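Local structure of enoyl-CoA hydratase (3T3W) at residues Ile22-Ser27 / Asp53-Arg58; Ala176-Ile179 / Gly183-Met186. The protein probably hydrates enoyl-CoA thioesters in lipid metabolism, as a hexameric member of the crotonase family with zinc bound in the crystal. All coordinates share one frame; numbering follows the deposited sequence.

Contact 1. Residues Ile22-Ser27 / Asp53-Arg58; sequences IDYDVS and DAAWTR
The guanidinium group of R58 lies over one face of the Y24 ring in a cation-pi contact, its CZ 4.3 Å from the centroid of the Y24 ring and only 11° off the ring normal. The two flat groups are not stacked parallel: their planes stand 81° apart, so the guanidinium presents its NE and NH1 edge to the ring. NH1 of R58 sits over the root of the ring, 3.5 Å from CG of Y24, while NE sits toward the rim, over the CD2-CE2 side. The chains run past each other in opposite senses. Y24 extends from the strand with CG anti to its own backbone N (chi1 -179°), which carries the phenol across to the helix, and R58, bent at chi2 and chi3, runs along the ring from its hydroxyl end toward the strand. Its CG therefore rests against the far end of the phenol, 3.7 Å from OH of Y24, and the aliphatic part of the arginine packs on the tyrosine as well as the charged part.

A55, one helical turn before R58, lies against a face of the guanidinium through its CA, offset toward the rim, while its CB lies 4.1 Å from CD1 of Y24 and 4.0 Å from CG2 of I22, so a single methyl meets both I22 and Y24, whose side chains point toward the helix. No hydrogen bond joins the two segments; they are held by apolar packing and the arginine's charge over the ring.

Strand 22-27 is an outermost strand of the six-stranded mixed sheet of this crotonase-like fold, and it runs almost parallel to this part of helix 46-61, the local axes 9.6 Å apart. I22 and A55 also touch I33 on the adjacent antiparallel strand 30-35, while on the helix W56 stacks on W113 and D53 forms a salt bridge with R112, both from helix 95-115.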
loop_
_atom_site.group_PDB
_atom_site.type_symbol
_atom_site.label_atom_id
_atom_site.label_comp_id
_atom_site.label_asym_id
_atom_site.label_seq_id
_atom_site.Cartn_x
_atom_site.Cartn_y
_atom_site.Cartn_z
ATOM N N ILE F 22 -6.020 -27.731 27.460
ATOM C CA ILE F 22 -4.658 -27.266 27.077
ATOM C C ILE F 22 -3.665 -27.717 28.148
ATOM O O ILE F 22 -3.897 -27.472 29.350
ATOM C CB ILE F 22 -4.588 -25.725 26.963
ATOM C CG1 ILE F 22 -5.566 -25.202 25.902
ATOM C CG2 ILE F 22 -3.133 -25.261 26.653
ATOM C CD1 ILE F 22 -5.337 -25.747 24.484
ATOM N N ASP F 23 -2.579 -28.383 27.745
ATOM C CA ASP F 23 -1.466 -28.668 28.638
ATOM C C ASP F 23 -0.389 -27.614 28.418
ATOM O O ASP F 23 -0.205 -27.153 27.307
ATOM C CB ASP F 23 -0.911 -30.068 28.375
ATOM C CG ASP F 23 -1.712 -31.133 29.046
ATOM O OD1 ASP F 23 -2.085 -30.932 30.220
ATOM O OD2 ASP F 23 -1.966 -32.180 28.411
ATOM N N TYR F 24 0.301 -27.226 29.481
ATOM C CA TYR F 24 1.286 -26.152 29.418
ATOM C C TYR F 24 2.484 -26.545 30.250
ATOM O O TYR F 24 2.339 -26.897 31.429
ATOM C CB TYR F 24 0.677 -24.869 29.954
ATOM C CG TYR F 24 1.564 -23.667 29.941
ATOM C CD1 TYR F 24 1.680 -22.883 28.821
ATOM C CD2 TYR F 24 2.260 -23.275 31.074
ATOM C CE1 TYR F 24 2.473 -21.750 28.817
ATOM C CE2 TYR F 24 3.064 -22.148 31.082
ATOM C CZ TYR F 24 3.164 -21.380 29.950
ATOM O OH TYR F 24 4.011 -20.292 29.958
ATOM N N ASP F 25 3.673 -26.468 29.665
ATOM C CA ASP F 25 4.924 -26.862 30.374
ATOM C C ASP F 25 5.974 -25.820 30.044
ATOM O O ASP F 25 6.100 -25.444 28.881
ATOM C CB ASP F 25 5.462 -28.218 29.857
ATOM C CG ASP F 25 6.902 -28.528 30.342
ATOM O OD1 ASP F 25 6.961 -28.939 31.507
ATOM O OD2 ASP F 25 7.963 -28.337 29.617
ATOM N N VAL F 26 6.743 -25.382 31.039
ATOM C CA VAL F 26 7.907 -24.558 30.786
ATOM C C VAL F 26 9.138 -25.305 31.290
ATOM O O VAL F 26 9.223 -25.675 32.468
ATOM C CB VAL F 26 7.816 -23.193 31.488
ATOM C CG1 VAL F 26 9.140 -22.403 31.384
ATOM C CG2 VAL F 26 6.646 -22.406 30.948
ATOM N N SER F 27 10.084 -25.520 30.401
ATOM C CA SER F 27 11.398 -26.022 30.797
ATOM C C SER F 27 12.452 -25.648 29.775
ATOM O O SER F 27 12.150 -25.534 28.589
ATOM C CB SER F 27 11.372 -27.529 31.018
ATOM O OG SER F 27 10.895 -28.182 29.880
ATOM N N ASP F 53 -5.618 -19.106 24.297
ATOM C CA ASP F 53 -5.201 -17.698 24.386
ATOM C C ASP F 53 -4.501 -17.372 25.713
ATOM O O ASP F 53 -3.459 -16.670 25.758
ATOM C CB ASP F 53 -6.391 -16.765 24.187
ATOM C CG ASP F 53 -5.969 -15.319 24.082
ATOM O OD1 ASP F 53 -5.101 -14.953 23.245
ATOM O OD2 ASP F 53 -6.486 -14.544 24.884
ATOM N N ALA F 54 -5.032 -17.916 26.804
ATOM C CA ALA F 54 -4.431 -17.703 28.110
ATOM C C ALA F 54 -3.015 -18.277 28.182
ATOM O O ALA F 54 -2.135 -17.699 28.815
ATOM C CB ALA F 54 -5.323 -18.296 29.229
ATOM N N ALA F 55 -2.808 -19.443 27.555
ATOM C CA ALA F 55 -1.513 -20.121 27.505
ATOM C C ALA F 55 -0.496 -19.268 26.709
ATOM O O ALA F 55 0.656 -19.093 27.122
ATOM C CB ALA F 55 -1.667 -21.516 26.851
ATOM N N TRP F 56 -0.909 -18.730 25.561
ATOM C CA TRP F 56 -0.031 -17.834 24.808
ATOM C C TRP F 56 0.360 -16.626 25.634
ATOM O O TRP F 56 1.520 -16.215 25.646
ATOM C CB TRP F 56 -0.728 -17.355 23.551
ATOM C CG TRP F 56 -0.613 -18.280 22.374
ATOM C CD1 TRP F 56 -1.490 -19.265 21.964
ATOM C CD2 TRP F 56 0.441 -18.238 21.342
ATOM N NE1 TRP F 56 -1.051 -19.848 20.795
ATOM C CE2 TRP F 56 0.110 -19.252 20.371
ATOM C CE3 TRP F 56 1.587 -17.480 21.166
ATOM C CZ2 TRP F 56 0.907 -19.489 19.255
ATOM C CZ3 TRP F 56 2.381 -17.704 20.040
ATOM C CH2 TRP F 56 2.060 -18.694 19.107
ATOM N N THR F 57 -0.597 -16.064 26.342
ATOM C CA THR F 57 -0.328 -14.909 27.210
ATOM C C THR F 57 0.634 -15.272 28.331
ATOM O O THR F 57 1.607 -14.539 28.614
ATOM C CB THR F 57 -1.644 -14.328 27.750
ATOM O OG1 THR F 57 -2.362 -13.749 26.665
ATOM C CG2 THR F 57 -1.343 -13.269 28.854
ATOM N N ARG F 58 0.430 -16.440 28.920
ATOM C CA ARG F 58 1.292 -16.893 30.016
ATOM C C ARG F 58 2.754 -16.982 29.543
ATOM O O ARG F 58 3.713 -16.476 30.203
ATOM C CB ARG F 58 0.796 -18.257 30.517
ATOM C CG ARG F 58 1.298 -18.681 31.892
ATOM C CD ARG F 58 0.237 -19.488 32.664
ATOM N NE ARG F 58 -0.158 -20.633 31.923
ATOM C CZ ARG F 58 -1.360 -20.913 31.378
ATOM N NH1 ARG F 58 -1.446 -22.034 30.685
ATOM N NH2 ARG F 58 -2.481 -20.177 31.531
#

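Contact 2. Residues Ala176-Ile179 / Gly183-Met186; sequences AKEI and GRAM. With EDO (1,2-ethanediol), chain V.
With CG between its backbone N and carbonyl carbon (chi1 76°) and the chain extended from there to NE, R184 folds back toward helix 173-182, where E178 reaches out fully extended (chi1 -180°). The arginine grips side-on: NE and NH1 both donate to OE2 of E178, at 2.9 and 3.0 Å. That oxygen lies nearly in the guanidinium plane, yet both nitrogens approach it from the same face of the carboxylate, well above its plane. CG2 of I179 sits over the centre of the guanidinium, and the same methyl packs 3.7 Å from SD of M186. NH2 of R184 turns the other way, to O of A185, further fixing the group's rotation.

This is the C-terminal end of a helix: G183, with positive phi, leaves the helical path while its N still bonds to O of I179 at 2.9 Å. A water donates to that oxygen and to O of R184, bridging helix and loop. E190 forms a second salt bridge with NH1 of R184, and R199 of the second subunit one with OE2 of E178. On K177, NZ holds both oxygens of an ethanediol, probably from the crystallisation liquor, and pairs with D140 of the second subunit.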
loop_
_atom_site.group_PDB
_atom_site.type_symbol
_atom_site.label_atom_id
_atom_site.label_comp_id
_atom_site.label_asym_id
_atom_site.label_seq_id
_atom_site.Cartn_x
_atom_site.Cartn_y
_atom_site.Cartn_z
ATOM N N ALA F 176 -3.825 -21.005 -3.449
ATOM C CA ALA F 176 -4.889 -20.624 -2.542
ATOM C C ALA F 176 -6.262 -20.820 -3.183
ATOM O O ALA F 176 -7.182 -21.417 -2.560
ATOM C CB ALA F 176 -4.697 -19.177 -1.994
ATOM N N LYS F 177 -6.414 -20.324 -4.414
ATOM C CA LYS F 177 -7.701 -20.408 -5.106
ATOM C C LYS F 177 -7.970 -21.876 -5.380
ATOM O O LYS F 177 -9.082 -22.326 -5.218
ATOM C CB LYS F 177 -7.705 -19.602 -6.400
ATOM C CG LYS F 177 -7.789 -18.096 -6.138
ATOM C CD LYS F 177 -7.750 -17.349 -7.469
ATOM C CE LYS F 177 -7.440 -15.913 -7.382
ATOM N NZ LYS F 177 -7.291 -15.275 -8.763
ATOM N N GLU F 178 -6.955 -22.600 -5.836
ATOM C CA GLU F 178 -7.184 -24.040 -6.186
ATOM C C GLU F 178 -7.757 -24.793 -4.990
ATOM O O GLU F 178 -8.748 -25.541 -5.130
ATOM C CB GLU F 178 -5.912 -24.704 -6.649
ATOM C CG GLU F 178 -6.044 -26.165 -7.035
ATOM C CD GLU F 178 -4.720 -26.825 -7.387
ATOM O OE1 GLU F 178 -3.712 -26.107 -7.637
ATOM O OE2 GLU F 178 -4.688 -28.098 -7.386
ATOM N N ILE F 179 -7.114 -24.664 -3.839
ATOM C CA ILE F 179 -7.546 -25.449 -2.672
ATOM C C ILE F 179 -8.840 -24.928 -2.058
ATOM O O ILE F 179 -9.590 -25.713 -1.488
ATOM C CB ILE F 179 -6.452 -25.699 -1.628
ATOM C CG1 ILE F 179 -6.062 -24.419 -0.939
ATOM C CG2 ILE F 179 -5.215 -26.357 -2.289
ATOM C CD1 ILE F 179 -6.769 -24.129 0.331
ATOM N N GLY F 183 -11.651 -27.596 -2.253
ATOM C CA GLY F 183 -11.641 -28.190 -0.923
ATOM C C GLY F 183 -10.632 -29.333 -0.743
ATOM O O GLY F 183 -10.693 -30.062 0.238
ATOM N N ARG F 184 -9.688 -29.495 -1.677
ATOM C CA ARG F 184 -8.742 -30.587 -1.576
ATOM C C ARG F 184 -7.703 -30.390 -0.488
ATOM O O ARG F 184 -7.429 -29.255 -0.031
ATOM C CB ARG F 184 -8.043 -30.863 -2.923
ATOM C CG ARG F 184 -6.959 -29.894 -3.312
ATOM C CD ARG F 184 -6.193 -30.505 -4.469
ATOM N NE ARG F 184 -5.129 -29.665 -4.970
ATOM C CZ ARG F 184 -3.891 -29.629 -4.497
ATOM N NH1 ARG F 184 -2.961 -28.870 -5.078
ATOM N NH2 ARG F 184 -3.568 -30.318 -3.446
ATOM N N ALA F 185 -7.070 -31.501 -0.119
ATOM C CA ALA F 185 -5.992 -31.453 0.876
ATOM C C ALA F 185 -4.654 -31.332 0.156
ATOM O O ALA F 185 -4.545 -31.736 -1.005
ATOM C CB ALA F 185 -6.033 -32.712 1.731
ATOM N N MET F 186 -3.677 -30.749 0.835
ATOM C CA MET F 186 -2.281 -30.696 0.440
ATOM C C MET F 186 -1.411 -31.492 1.412
ATOM O O MET F 186 -1.564 -31.398 2.638
ATOM C CB MET F 186 -1.801 -29.240 0.478
ATOM C CG MET F 186 -2.610 -28.328 -0.461
ATOM S SD MET F 186 -2.140 -26.588 -0.222
ATOM C CE MET F 186 -2.927 -26.257 1.313
HETATM C C1 EDO V . -4.240 -15.858 -10.399
HETATM O O1 EDO V . -5.039 -16.563 -9.492
HETATM C C2 EDO V . -3.920 -14.496 -9.829
HETATM O O2 EDO V . -5.102 -13.745 -9.844
HETATM O O HOH W 1 -8.840 -27.158 0.840
#

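How the contacts relate
Contacts 1 and 2 share no helix or strand and lie on opposite sides of the chain's centre, their own centres about 32 Å apart. Contact 1 is partly buried, joining the edge strand of the main sheet to a helix that follows after one intervening strand, and the exposed arginine lies over an aromatic face there. Contact 2 is local, a helix end and the loop directly after it, yet it is the more buried of the two, with the second subunit and helix 167-171 both packing against it. Its arginine meets carboxylates instead, within a set of charges spanning two chains, whereas no other chain of the assembly touches the segments of contact 1.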